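Local coordinates for 3-oxoacyl-(Acyl-carrier protein) synthase (Burkholderia xenovorans, PDB 4EFI), which probably catalyses, as a 3-oxoacyl-(acyl-carrier protein) synthase of the thiolase superfamily, the condensation that lengthens an acyl chain carried on acyl-carrier protein, at residues 129-135 against 335-339; 54-60 against 170-175; 85-91 against 113-117; 203-208 against 220-224; 21-25 against 72-77. All coordinates share one frame; numbering follows the deposited sequence. Where two conformers were deposited one is given.

Contacts 1, 2 and 5 are mostly buried, whereas contacts 3 and 4 reach the surface, each about 23 Å from the centre of the chain. Contact 1 lies deepest and lays an interior helix on the five-stranded sheet. Contacts 3 and 5 both belong to the six-stranded sheet and touch each other, with Leu113 CD2 packed 3.7 Å from Glu75 CG. Their chemistry is apolar, without a hydrogen bond between the segments, as suits helices and loops laid against a sheet. Contact 2 joins segments with little regular structure and relies on hydrogen bonds and a bridging water. Contact 4 ties an irregular excursion together through a network of charged groups.

Contact 1 (129-135 against 335-339); sequences SGYPQAL and SWASA
Ser129 and Ser335 meet where helix 130-143 begins to cross strand 335-343, inside the layered alpha-beta-alpha-beta-alpha architecture of the thiolase fold. This is a central-layer helix, lying between the two sheets, and in ketoacyl synthase III relatives its start carries the nucleophilic cysteine. The short segments approach to 6.7 Å between axes, with their directions 54° apart.

The polar part gathers at the start of the helix. The hydroxyls of Ser129 and Ser335 share a short hydrogen bond, 2.5 Å between their OG atoms, in which either may donate. Ser335 OG is set anti to its own backbone N (chi1 -179°), which carries it across to the helix. The extended chain of Gln133 brings OE1 to 3.2 Å from Ser335 OG. Short serine side chains let the backbones come close, Ser129 CA lying 5.0 Å from Trp336 CA.

The apolar part follows along the strand. Alternate residues Ala337 and Ala339 turn their methyls to the helix, and their smallness lets it sit close; Trp336 points the other way, its NE1 bonded to the backbone oxygen of Ala8. Leu135 reaches Ala339 with CD1 and also packs on Phe193 and Met327 of the flanking strands. Pro132, placed in the first turn where a missing N-H costs no helical bond, sets its CB 4.0 Å from Ala337 CB and its CG 3.6 Å from Ala337 O.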
# COMPACT_ATOMS: atom_id res chain seq x y z
N SER A 129 2.03 -2.20 5.37
CA SER A 129 2.19 -3.65 5.22
C SER A 129 0.95 -4.31 4.64
O SER A 129 0.87 -5.53 4.53
CB SER A 129 2.52 -4.28 6.57
OG SER A 129 1.36 -4.36 7.38
N GLY A 130 -0.04 -3.49 4.29
CA GLY A 130 -1.37 -3.99 4.00
C GLY A 130 -1.58 -4.68 2.67
O GLY A 130 -2.46 -5.54 2.59
N TYR A 131 -0.84 -4.33 1.63
CA TYR A 131 -1.18 -4.88 0.32
C TYR A 131 -0.92 -6.40 0.25
O TYR A 131 -1.80 -7.14 -0.19
CB TYR A 131 -0.52 -4.13 -0.83
CG TYR A 131 -1.07 -4.53 -2.18
CD1 TYR A 131 -2.37 -4.20 -2.55
CD2 TYR A 131 -0.29 -5.19 -3.11
CE1 TYR A 131 -2.87 -4.55 -3.77
CE2 TYR A 131 -0.76 -5.53 -4.33
CZ TYR A 131 -2.07 -5.21 -4.67
OH TYR A 131 -2.52 -5.55 -5.93
N PRO A 132 0.26 -6.87 0.67
CA PRO A 132 0.45 -8.32 0.60
C PRO A 132 -0.54 -9.09 1.47
O PRO A 132 -0.95 -10.18 1.14
CB PRO A 132 1.90 -8.52 1.05
CG PRO A 132 2.54 -7.22 0.74
CD PRO A 132 1.50 -6.19 1.06
N GLN A 133 -0.93 -8.50 2.61
CA GLN A 133 -1.95 -9.13 3.47
C GLN A 133 -3.31 -9.20 2.81
O GLN A 133 -4.01 -10.21 2.94
CB GLN A 133 -2.05 -8.39 4.81
CG GLN A 133 -0.73 -8.34 5.58
CD GLN A 133 -0.90 -7.93 7.01
OE1 GLN A 133 -0.21 -7.01 7.49
NE2 GLN A 133 -1.75 -8.62 7.72
N ALA A 134 -3.69 -8.13 2.11
CA ALA A 134 -4.94 -8.13 1.35
C ALA A 134 -4.94 -9.19 0.26
O ALA A 134 -5.94 -9.88 0.04
CB ALA A 134 -5.18 -6.76 0.75
N LEU A 135 -3.82 -9.30 -0.46
CA LEU A 135 -3.69 -10.34 -1.48
C LEU A 135 -3.86 -11.72 -0.87
O LEU A 135 -4.61 -12.54 -1.38
CB LEU A 135 -2.31 -10.26 -2.17
CG LEU A 135 -2.08 -9.10 -3.13
CD1 LEU A 135 -0.65 -9.15 -3.66
CD2 LEU A 135 -3.02 -9.13 -4.29
N SER A 335 4.20 -3.75 11.53
CA SER A 335 3.71 -4.83 10.72
C SER A 335 4.60 -4.95 9.49
O SER A 335 5.09 -3.93 8.97
CB SER A 335 2.25 -4.55 10.36
OG SER A 335 1.70 -5.59 9.58
N TRP A 336 4.80 -6.16 9.00
CA TRP A 336 5.52 -6.36 7.74
C TRP A 336 4.94 -7.57 7.03
O TRP A 336 4.41 -8.48 7.66
CB TRP A 336 7.02 -6.54 7.99
CG TRP A 336 7.39 -7.67 8.88
CD1 TRP A 336 7.80 -8.90 8.50
CD2 TRP A 336 7.43 -7.67 10.32
NE1 TRP A 336 8.06 -9.69 9.59
CE2 TRP A 336 7.88 -8.94 10.72
CE3 TRP A 336 7.15 -6.71 11.30
CZ2 TRP A 336 8.00 -9.31 12.07
CZ3 TRP A 336 7.30 -7.05 12.63
CH2 TRP A 336 7.72 -8.34 13.01
N ALA A 337 5.02 -7.59 5.70
CA ALA A 337 4.38 -8.65 4.95
C ALA A 337 4.96 -8.74 3.56
O ALA A 337 5.33 -7.71 2.96
CB ALA A 337 2.87 -8.47 4.90
N SER A 338 5.04 -9.96 3.03
CA SER A 338 5.50 -10.18 1.66
C SER A 338 4.54 -11.03 0.87
O SER A 338 3.72 -11.77 1.42
CB SER A 338 6.86 -10.86 1.66
OG SER A 338 6.71 -12.16 2.19
N ALA A 339 4.66 -10.93 -0.46
CA ALA A 339 3.99 -11.82 -1.41
C ALA A 339 4.98 -12.13 -2.51
O ALA A 339 5.70 -11.24 -2.97
CB ALA A 339 2.76 -11.16 -1.99

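Contact 2 (54-60 against 170-175); sequences VNRRRWA and SLLFGD
Arg57 and Trp59 both extend their flat groups towards the backbone of 170-175 and present an edge to it. The arginine is bent at chi2 and chi3 (-74° and -73°), which curls its guanidinium round to Leu171; NH1 donates to Leu171 O at 2.8 Å, with the oxygen close to the guanidinium plane. Its NE meets a water that donates in turn to Ser170 O and Phe173 O. The indole of Trp59 points NE1 at the same Phe173 O, 3.0 Å away and almost exactly in the ring plane. Long side chains that carry N-H donors at their far ends suit an irregular loop that turns its carbonyls toward them.

Asp175 works in the reverse sense. Its OD2 accepts from Ala60 N at 2.9 Å through the anti lone pair, and also from Ser159 OG. Its own N donates to Arg58 O, 2.8 Å away. Gly174, lacking a side chain, lets Arg57 CB come to 4.0 Å from its CA.

The backbone of Arg57 pairs with Val31 of the antiparallel strand 30-32, and its guanidinium also bonds Val31 O and Asn33 OD1. The loop between helix 167-170 and strand 176-184 is the second attachment of strand 56-58, while Leu171 packs on helix 42-52.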
# COMPACT_ATOMS: atom_id res chain seq x y z
N VAL A 54 11.17 12.73 -3.50
CA VAL A 54 9.81 13.21 -3.89
C VAL A 54 9.76 14.61 -4.56
O VAL A 54 10.00 15.62 -3.86
CB VAL A 54 8.85 13.28 -2.65
CG1 VAL A 54 7.41 13.58 -3.07
CG2 VAL A 54 8.88 12.00 -1.82
N ASN A 55 9.47 14.67 -5.89
CA ASN A 55 9.40 15.92 -6.66
C ASN A 55 7.99 16.50 -6.67
O ASN A 55 7.79 17.72 -6.65
CB ASN A 55 9.84 15.70 -8.10
CG ASN A 55 11.29 15.21 -8.22
OD1 ASN A 55 12.20 15.88 -7.76
ND2 ASN A 55 11.47 14.03 -8.80
N ARG A 56 7.02 15.60 -6.75
CA ARG A 56 5.60 15.92 -6.84
C ARG A 56 4.83 14.88 -6.05
O ARG A 56 5.31 13.78 -5.85
CB ARG A 56 5.15 15.87 -8.31
CG ARG A 56 5.53 17.09 -9.13
CD ARG A 56 5.46 16.86 -10.66
NE ARG A 56 6.51 15.96 -11.09
CZ ARG A 56 7.78 16.31 -11.26
NH1 ARG A 56 8.18 17.56 -11.05
NH2 ARG A 56 8.66 15.40 -11.64
N ARG A 57 3.61 15.22 -5.65
CA ARG A 57 2.68 14.26 -5.08
C ARG A 57 1.25 14.74 -5.34
O ARG A 57 1.04 15.90 -5.72
CB ARG A 57 2.93 14.03 -3.58
CG ARG A 57 2.40 15.09 -2.64
CD ARG A 57 3.21 16.35 -2.66
NE ARG A 57 4.51 16.24 -1.99
CZ ARG A 57 5.63 16.83 -2.38
NH1 ARG A 57 6.73 16.70 -1.65
NH2 ARG A 57 5.67 17.56 -3.48
N ARG A 58 0.29 13.84 -5.20
CA ARG A 58 -1.12 14.22 -5.36
C ARG A 58 -1.83 14.30 -4.03
O ARG A 58 -1.65 13.40 -3.19
CB ARG A 58 -1.84 13.20 -6.24
CG ARG A 58 -1.16 12.92 -7.56
CD ARG A 58 -1.01 14.16 -8.40
NE ARG A 58 -0.52 13.87 -9.76
CZ ARG A 58 -1.28 13.64 -10.83
NH1 ARG A 58 -2.59 13.68 -10.76
NH2 ARG A 58 -0.71 13.38 -12.01
N TRP A 59 -2.60 15.36 -3.80
CA TRP A 59 -3.34 15.52 -2.56
C TRP A 59 -4.84 15.62 -2.82
O TRP A 59 -5.29 16.42 -3.63
CB TRP A 59 -2.90 16.77 -1.80
CG TRP A 59 -1.62 16.64 -1.02
CD1 TRP A 59 -0.86 15.52 -0.84
CD2 TRP A 59 -0.99 17.69 -0.29
NE1 TRP A 59 0.22 15.83 -0.03
CE2 TRP A 59 0.15 17.15 0.32
CE3 TRP A 59 -1.30 19.03 -0.08
CZ2 TRP A 59 1.01 17.92 1.12
CZ3 TRP A 59 -0.45 19.80 0.72
CH2 TRP A 59 0.69 19.23 1.30
N ALA A 60 -5.60 14.79 -2.10
CA ALA A 60 -7.05 14.80 -2.16
C ALA A 60 -7.62 16.10 -1.63
O ALA A 60 -7.15 16.63 -0.62
CB ALA A 60 -7.58 13.64 -1.33
N SER A 170 5.22 16.40 6.12
CA SER A 170 4.57 17.25 5.11
C SER A 170 5.10 17.03 3.71
O SER A 170 4.35 17.05 2.74
CB SER A 170 4.74 18.72 5.46
OG SER A 170 3.87 19.09 6.50
N LEU A 171 6.41 16.82 3.59
CA LEU A 171 7.02 16.67 2.28
C LEU A 171 6.94 15.24 1.74
O LEU A 171 7.21 15.00 0.57
CB LEU A 171 8.50 17.07 2.37
CG LEU A 171 8.84 18.55 2.55
CD1 LEU A 171 10.32 18.70 2.84
CD2 LEU A 171 8.48 19.37 1.33
N LEU A 172 6.58 14.29 2.59
CA LEU A 172 6.69 12.88 2.28
C LEU A 172 5.47 12.24 1.64
O LEU A 172 5.58 11.47 0.70
CB LEU A 172 7.04 12.12 3.56
CG LEU A 172 7.19 10.61 3.41
CD1 LEU A 172 8.28 10.24 2.43
CD2 LEU A 172 7.49 10.02 4.78
N PHE A 173 4.29 12.53 2.17
CA PHE A 173 3.10 11.75 1.85
C PHE A 173 2.26 12.31 0.71
O PHE A 173 2.02 13.53 0.62
CB PHE A 173 2.22 11.56 3.09
CG PHE A 173 2.85 10.69 4.13
CD1 PHE A 173 2.91 9.31 3.95
CD2 PHE A 173 3.40 11.23 5.28
CE1 PHE A 173 3.50 8.49 4.93
CE2 PHE A 173 3.98 10.42 6.24
CZ PHE A 173 4.04 9.07 6.06
N GLY A 174 1.78 11.40 -0.12
CA GLY A 174 0.81 11.68 -1.15
C GLY A 174 -0.38 10.75 -0.98
O GLY A 174 -0.35 9.84 -0.14
N ASP A 175 -1.40 10.95 -1.80
CA ASP A 175 -2.66 10.21 -1.70
C ASP A 175 -2.92 9.37 -2.95
O ASP A 175 -2.61 9.78 -4.06
CB ASP A 175 -3.82 11.18 -1.51
CG ASP A 175 -3.71 11.99 -0.23
OD1 ASP A 175 -3.01 11.54 0.70
OD2 ASP A 175 -4.33 13.06 -0.16
O HOH W 1 3.94 15.52 0.52
O HOH W 2 0.22 10.97 -4.82

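Contact 3 (85-91 against 113-117); sequences ADSIDAL and LDLPA
Leu115 reaches from its loop into the angle between Ala85, Ile88 and Leu91. From CB the chain leaves with CG anti to the carbonyl carbon (chi1 -48°), and CG then forks the side chain towards two sets of neighbours. The CD2 branch lies 3.7 Å from Ala85 O and 3.8 Å from Ile88 CG1. The CD1 branch touches Ile88 through CG2 and, farther along, Leu91, where the two CD1 methyls of Leu115 and Leu91 are 3.9 Å apart and the side chains cross at about a right angle. A branched, wholly apolar tip suits such a place, because each methyl can meet a different set of carbons.

The setting is a beta-alpha-beta unit: strand 90-94 leads to helix 105-112, and the chain returns through 113-117 to strand 120-124, the parallel neighbour of 90-94. The helix ends in a Schellman motif, with Asp114 at positive phi (63°) on the exposed side, and this reversal of direction turns Leu115 back towards the strand. Leu113, the residue before Asp114, puts its CD1 methyl 4.2 Å from Leu91 CD1.

Nearer the surface, Ala85 has its CB 3.3 Å from Asp114 O and also close to Leu113 O, a close approach that the small alanine side chain permits. Pro116 rests its ring on backbone oxygens, with CD 3.3 Å from Ala85 O and CG near Ile88 O.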
# COMPACT_ATOMS: atom_id res chain seq x y z
N ALA A 85 -21.51 -6.45 -11.95
CA ALA A 85 -21.54 -6.18 -10.51
C ALA A 85 -22.07 -7.37 -9.71
O ALA A 85 -21.63 -7.62 -8.59
CB ALA A 85 -22.39 -4.94 -10.26
N ASP A 86 -23.01 -8.11 -10.26
CA ASP A 86 -23.62 -9.22 -9.56
C ASP A 86 -22.68 -10.41 -9.35
O ASP A 86 -23.03 -11.35 -8.65
CB ASP A 86 -24.93 -9.68 -10.23
CG ASP A 86 -24.75 -10.16 -11.66
OD1 ASP A 86 -23.61 -10.34 -12.15
OD2 ASP A 86 -25.79 -10.37 -12.32
N SER A 87 -21.50 -10.34 -9.94
CA SER A 87 -20.54 -11.45 -9.87
C SER A 87 -19.49 -11.27 -8.76
O SER A 87 -18.64 -12.14 -8.57
CB SER A 87 -19.80 -11.62 -11.20
OG SER A 87 -18.82 -10.62 -11.39
N ILE A 88 -19.51 -10.15 -8.05
CA ILE A 88 -18.50 -9.90 -7.04
C ILE A 88 -18.89 -10.52 -5.69
O ILE A 88 -19.96 -10.25 -5.16
CB ILE A 88 -18.22 -8.38 -6.86
CG1 ILE A 88 -17.90 -7.73 -8.22
CG2 ILE A 88 -17.12 -8.15 -5.86
CD1 ILE A 88 -16.77 -8.38 -9.01
N ASP A 89 -18.00 -11.36 -5.17
CA ASP A 89 -18.28 -12.14 -3.96
C ASP A 89 -17.77 -11.55 -2.66
O ASP A 89 -18.30 -11.87 -1.60
CB ASP A 89 -17.72 -13.56 -4.12
CG ASP A 89 -18.31 -14.28 -5.30
OD1 ASP A 89 -19.56 -14.29 -5.42
OD2 ASP A 89 -17.55 -14.86 -6.11
N ALA A 90 -16.74 -10.70 -2.72
CA ALA A 90 -16.24 -10.03 -1.52
C ALA A 90 -15.54 -8.76 -1.92
O ALA A 90 -14.92 -8.68 -2.99
CB ALA A 90 -15.26 -10.94 -0.78
N LEU A 91 -15.65 -7.76 -1.06
CA LEU A 91 -14.89 -6.52 -1.18
C LEU A 91 -14.22 -6.26 0.16
O LEU A 91 -14.88 -6.16 1.21
CB LEU A 91 -15.80 -5.34 -1.54
CG LEU A 91 -15.02 -4.05 -1.83
CD1 LEU A 91 -15.59 -3.23 -2.97
CD2 LEU A 91 -14.87 -3.21 -0.57
N LEU A 113 -20.99 0.57 -5.96
CA LEU A 113 -20.62 -0.29 -7.10
C LEU A 113 -21.72 -1.28 -7.46
O LEU A 113 -21.54 -2.10 -8.37
CB LEU A 113 -19.31 -1.03 -6.82
CG LEU A 113 -18.09 -0.12 -6.68
CD1 LEU A 113 -16.90 -0.90 -6.20
CD2 LEU A 113 -17.78 0.59 -8.00
N ASP A 114 -22.87 -1.22 -6.78
CA ASP A 114 -24.03 -2.09 -7.07
C ASP A 114 -23.71 -3.57 -6.86
O ASP A 114 -24.26 -4.42 -7.55
CB ASP A 114 -24.57 -1.89 -8.51
CG ASP A 114 -25.92 -2.55 -8.73
OD1 ASP A 114 -26.73 -2.60 -7.79
OD2 ASP A 114 -26.18 -3.02 -9.88
N LEU A 115 -22.87 -3.89 -5.88
CA LEU A 115 -22.54 -5.28 -5.59
C LEU A 115 -23.69 -5.93 -4.84
O LEU A 115 -24.49 -5.25 -4.19
CB LEU A 115 -21.23 -5.35 -4.80
CG LEU A 115 -20.09 -4.50 -5.39
CD1 LEU A 115 -18.77 -4.71 -4.62
CD2 LEU A 115 -19.89 -4.79 -6.88
N PRO A 116 -23.79 -7.26 -4.92
CA PRO A 116 -24.98 -7.92 -4.36
C PRO A 116 -24.94 -8.08 -2.85
O PRO A 116 -23.91 -7.88 -2.20
CB PRO A 116 -24.97 -9.29 -5.04
CG PRO A 116 -23.55 -9.53 -5.41
CD PRO A 116 -22.91 -8.20 -5.64
N ALA A 117 -26.09 -8.43 -2.29
CA ALA A 117 -26.21 -8.65 -0.85
C ALA A 117 -25.31 -9.77 -0.35
O ALA A 117 -24.96 -9.79 0.83
CB ALA A 117 -27.65 -8.94 -0.52

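Contact 4 (203-208 against 220-224); sequences RNLIVP and DERMA
Arg203 and Arg222 lie flat on one another, their guanidinium centres 3.9 Å apart and their planes inclined by only 11°. Arg222 NH2 sits over the centre of the Arg203 group. The carboxylate of Asp220, at the edge of the Arg222 group, probably offsets the like charges, helped by a second anion, Asp234, in a salt bridge with Arg222 NH1.

The charged bonds centre on Asp220. Arg222 grips it side-on, NE to OD1 and NH2 to OD2, the latter at 2.8 Å, each oxygen using its syn lone pair. Arg203 NH2 is 3.5 Å from Asp220 OD2, but the oxygen lies well out of the Arg203 guanidinium plane, so only charge acts there, while a water joins the same nitrogen to Asp220 OD1. Tyr215 also bonds OD2.

Hydrogen bonds to uncharged oxygens join the segments directly. Arg222 NH2 donates to Arg203 O at 2.9 Å from above the carbonyl plane, and NH1 to Asn204 OD1 at 3.0 Å, in the plane of the Asn204 amide carbonyl.

Apolar contact is left to Met223, whose long flexible chain reaches Pro208 CG with SD and Ile206 CG2 with CE.

Asp220 OD1 also accepts from Arg222 N, an Asx turn opening the 3-10 segment 221-223 within the long excursion that links antiparallel strands 205-206 and 232-233.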
# COMPACT_ATOMS: atom_id res chain seq x y z
N ARG A 203 4.03 2.93 19.39
CA ARG A 203 4.33 4.31 19.77
C ARG A 203 5.30 5.01 18.82
O ARG A 203 5.55 6.20 18.97
CB ARG A 203 4.89 4.36 21.20
CG ARG A 203 6.30 3.84 21.32
CD ARG A 203 6.74 3.66 22.78
NE ARG A 203 6.68 4.90 23.57
CZ ARG A 203 7.69 5.75 23.73
NH1 ARG A 203 8.86 5.52 23.15
NH2 ARG A 203 7.54 6.83 24.48
N ASN A 204 5.84 4.30 17.83
CA ASN A 204 6.80 4.90 16.90
C ASN A 204 6.16 5.36 15.58
O ASN A 204 6.81 6.05 14.79
CB ASN A 204 7.95 3.93 16.63
CG ASN A 204 8.74 3.66 17.86
OD1 ASN A 204 8.87 4.53 18.72
ND2 ASN A 204 9.28 2.45 17.99
N LEU A 205 4.91 5.01 15.37
CA LEU A 205 4.18 5.42 14.16
C LEU A 205 2.71 5.37 14.54
O LEU A 205 2.09 4.29 14.61
CB LEU A 205 4.50 4.49 12.99
CG LEU A 205 4.72 5.17 11.64
CD1 LEU A 205 5.19 4.16 10.57
CD2 LEU A 205 3.45 5.89 11.21
N ILE A 206 2.16 6.55 14.83
CA ILE A 206 0.91 6.63 15.56
C ILE A 206 0.25 7.99 15.34
O ILE A 206 0.92 8.99 15.18
CB ILE A 206 1.15 6.35 17.09
CG1 ILE A 206 -0.17 6.35 17.87
CG2 ILE A 206 2.11 7.35 17.69
CD1 ILE A 206 -0.06 5.62 19.20
N VAL A 207 -1.09 7.98 15.33
CA VAL A 207 -1.86 9.22 15.48
C VAL A 207 -2.37 9.24 16.95
O VAL A 207 -3.23 8.44 17.32
CB VAL A 207 -3.04 9.28 14.49
CG1 VAL A 207 -3.89 10.50 14.73
CG2 VAL A 207 -2.51 9.29 13.06
N PRO A 208 -1.80 10.08 17.80
CA PRO A 208 -2.11 9.97 19.24
C PRO A 208 -3.59 10.14 19.58
O PRO A 208 -4.11 9.38 20.43
CB PRO A 208 -1.26 11.07 19.86
CG PRO A 208 -0.05 11.10 18.97
CD PRO A 208 -0.64 10.97 17.59
N ASP A 220 5.24 12.13 26.65
CA ASP A 220 6.21 11.64 25.68
C ASP A 220 7.04 12.82 25.16
O ASP A 220 6.56 13.62 24.36
CB ASP A 220 5.46 10.97 24.53
CG ASP A 220 6.37 10.26 23.54
OD1 ASP A 220 7.57 10.62 23.46
OD2 ASP A 220 5.85 9.37 22.83
N GLU A 221 8.28 12.94 25.63
CA GLU A 221 9.15 14.05 25.26
C GLU A 221 9.30 14.24 23.76
O GLU A 221 9.48 15.36 23.29
CB GLU A 221 10.54 13.88 25.91
N ARG A 222 9.19 13.16 22.99
CA ARG A 222 9.41 13.23 21.56
C ARG A 222 8.31 14.03 20.89
O ARG A 222 8.47 14.46 19.74
CB ARG A 222 9.45 11.84 20.93
CG ARG A 222 10.42 10.87 21.56
CD ARG A 222 10.22 9.48 20.96
NE ARG A 222 8.87 8.99 21.25
CZ ARG A 222 8.28 7.98 20.62
NH1 ARG A 222 8.92 7.33 19.65
NH2 ARG A 222 7.05 7.61 20.95
N MET A 223 7.18 14.20 21.58
CA MET A 223 6.01 14.84 20.99
C MET A 223 5.83 16.32 21.38
O MET A 223 4.80 16.91 21.07
CB MET A 223 4.75 14.02 21.32
CG MET A 223 4.82 12.60 20.81
SD MET A 223 3.27 11.73 21.02
CE MET A 223 3.72 10.16 20.29
N ALA A 224 6.83 16.91 22.04
CA ALA A 224 6.80 18.34 22.39
C ALA A 224 6.56 19.19 21.15
O ALA A 224 7.26 19.05 20.14
CB ALA A 224 8.11 18.73 23.04
O HOH W 3 9.32 9.14 25.01

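Contact 5 (21-25 against 72-77); sequences GVVSC and KAGEKL
Val23 and Ala73 form the middle of the contact, where strand 17-26 passes against helix 66-81. Ala73 CB comes to 3.4 Å from Val23 O, a closeness that suits a small residue on this face of the helix. Val23 sets its two methyls among Ala73, Lys76 and Leu77. CG1, anti to the backbone N (chi1 175°), touches Ala73 and the aliphatic start of Lys76, 4.0 Å from Lys76 CG; CG2 lies against Leu77, 3.8 Å from Leu77 CB, and the two side chains lie alongside, running in opposite senses. A beta-branched residue suits a strand, and its two methyls meet different helix residues.

At one end Leu77 lays CD1 on the bare backbone of Gly21, 3.6 Å from Gly21 C, an approach made possible by the missing side chain there. At the other end Cys25 sets its SG 3.9 Å from Lys72 CB, against the aliphatic root of a lysine whose extended chain leads its amine away.

Helix and strand run roughly antiparallel, at 142° between the short segments and 7.1 Å between axes. In the thiolase fold such a helix belongs to an outer layer, covering one face of the six-stranded sheet. The alternation of the strand divides the work: Val23 and Cys25 point to this helix, and Gly21 offers it bare backbone, while Val22 and Ser24 point to helix 305-313 on the other face, Ser24 OG bonding Thr311 OG1.

Neighbouring strands position this one. Gly21 and Val23 pair with Ala181 and Met179 of strand 176-184, and Val22 and Ser24 with Asp350 of strand 349-353.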
# COMPACT_ATOMS: atom_id res chain seq x y z
N GLY A 21 -6.46 -7.98 -12.53
CA GLY A 21 -6.36 -6.60 -12.99
C GLY A 21 -6.09 -5.69 -11.82
O GLY A 21 -6.41 -6.06 -10.67
N VAL A 22 -5.52 -4.52 -12.08
CA VAL A 22 -5.24 -3.53 -11.03
C VAL A 22 -5.42 -2.13 -11.63
O VAL A 22 -4.89 -1.84 -12.70
CB VAL A 22 -3.79 -3.61 -10.51
CG1 VAL A 22 -3.59 -2.66 -9.32
CG2 VAL A 22 -3.38 -5.02 -10.14
N VAL A 23 -6.22 -1.29 -10.98
CA VAL A 23 -6.31 0.11 -11.37
C VAL A 23 -6.03 1.01 -10.16
O VAL A 23 -6.53 0.74 -9.04
CB VAL A 23 -7.69 0.47 -11.95
CG1 VAL A 23 -7.81 1.95 -12.25
CG2 VAL A 23 -7.95 -0.34 -13.21
N SER A 24 -5.29 2.08 -10.38
CA SER A 24 -5.04 3.10 -9.36
C SER A 24 -5.72 4.38 -9.77
O SER A 24 -5.75 4.71 -10.97
CB SER A 24 -3.55 3.38 -9.21
OG SER A 24 -2.83 2.21 -8.85
N CYS A 25 -6.21 5.13 -8.80
CA CYS A 25 -6.78 6.46 -9.01
C CYS A 25 -6.12 7.43 -8.05
O CYS A 25 -6.11 7.22 -6.82
CB CYS A 25 -8.30 6.46 -8.78
SG CYS A 25 -9.06 8.09 -9.02
N LYS A 72 -13.61 5.01 -7.83
CA LYS A 72 -13.31 5.38 -9.22
C LYS A 72 -12.37 4.36 -9.86
O LYS A 72 -12.56 3.95 -11.01
CB LYS A 72 -12.69 6.78 -9.25
CG LYS A 72 -13.68 7.85 -8.83
CD LYS A 72 -13.02 9.20 -8.62
CE LYS A 72 -14.05 10.29 -8.35
NZ LYS A 72 -13.49 11.35 -7.47
N ALA A 73 -11.38 3.89 -9.12
CA ALA A 73 -10.50 2.84 -9.63
C ALA A 73 -11.30 1.58 -9.91
O ALA A 73 -11.09 0.92 -10.93
CB ALA A 73 -9.38 2.54 -8.62
N GLY A 74 -12.23 1.27 -9.02
CA GLY A 74 -13.06 0.08 -9.14
C GLY A 74 -13.96 0.13 -10.36
O GLY A 74 -14.12 -0.87 -11.07
N GLU A 75 -14.58 1.27 -10.62
CA GLU A 75 -15.40 1.44 -11.82
C GLU A 75 -14.61 1.19 -13.07
O GLU A 75 -15.07 0.51 -13.99
CB GLU A 75 -16.02 2.84 -11.84
CG GLU A 75 -17.09 2.99 -10.75
CD GLU A 75 -17.58 4.40 -10.51
OE1 GLU A 75 -16.82 5.37 -10.70
OE2 GLU A 75 -18.75 4.52 -10.08
N LYS A 76 -13.41 1.75 -13.14
CA LYS A 76 -12.56 1.58 -14.30
C LYS A 76 -12.12 0.12 -14.45
O LYS A 76 -12.10 -0.43 -15.55
CB LYS A 76 -11.35 2.52 -14.20
CG LYS A 76 -10.36 2.44 -15.32
CD LYS A 76 -10.91 3.01 -16.60
CE LYS A 76 -9.82 3.08 -17.66
NZ LYS A 76 -10.29 3.87 -18.85
N LEU A 77 -11.77 -0.51 -13.33
CA LEU A 77 -11.34 -1.90 -13.33
C LEU A 77 -12.45 -2.84 -13.81
O LEU A 77 -12.24 -3.69 -14.68
CB LEU A 77 -10.91 -2.28 -11.93
CG LEU A 77 -10.55 -3.75 -11.66
CD1 LEU A 77 -9.29 -4.17 -12.38
CD2 LEU A 77 -10.39 -3.99 -10.15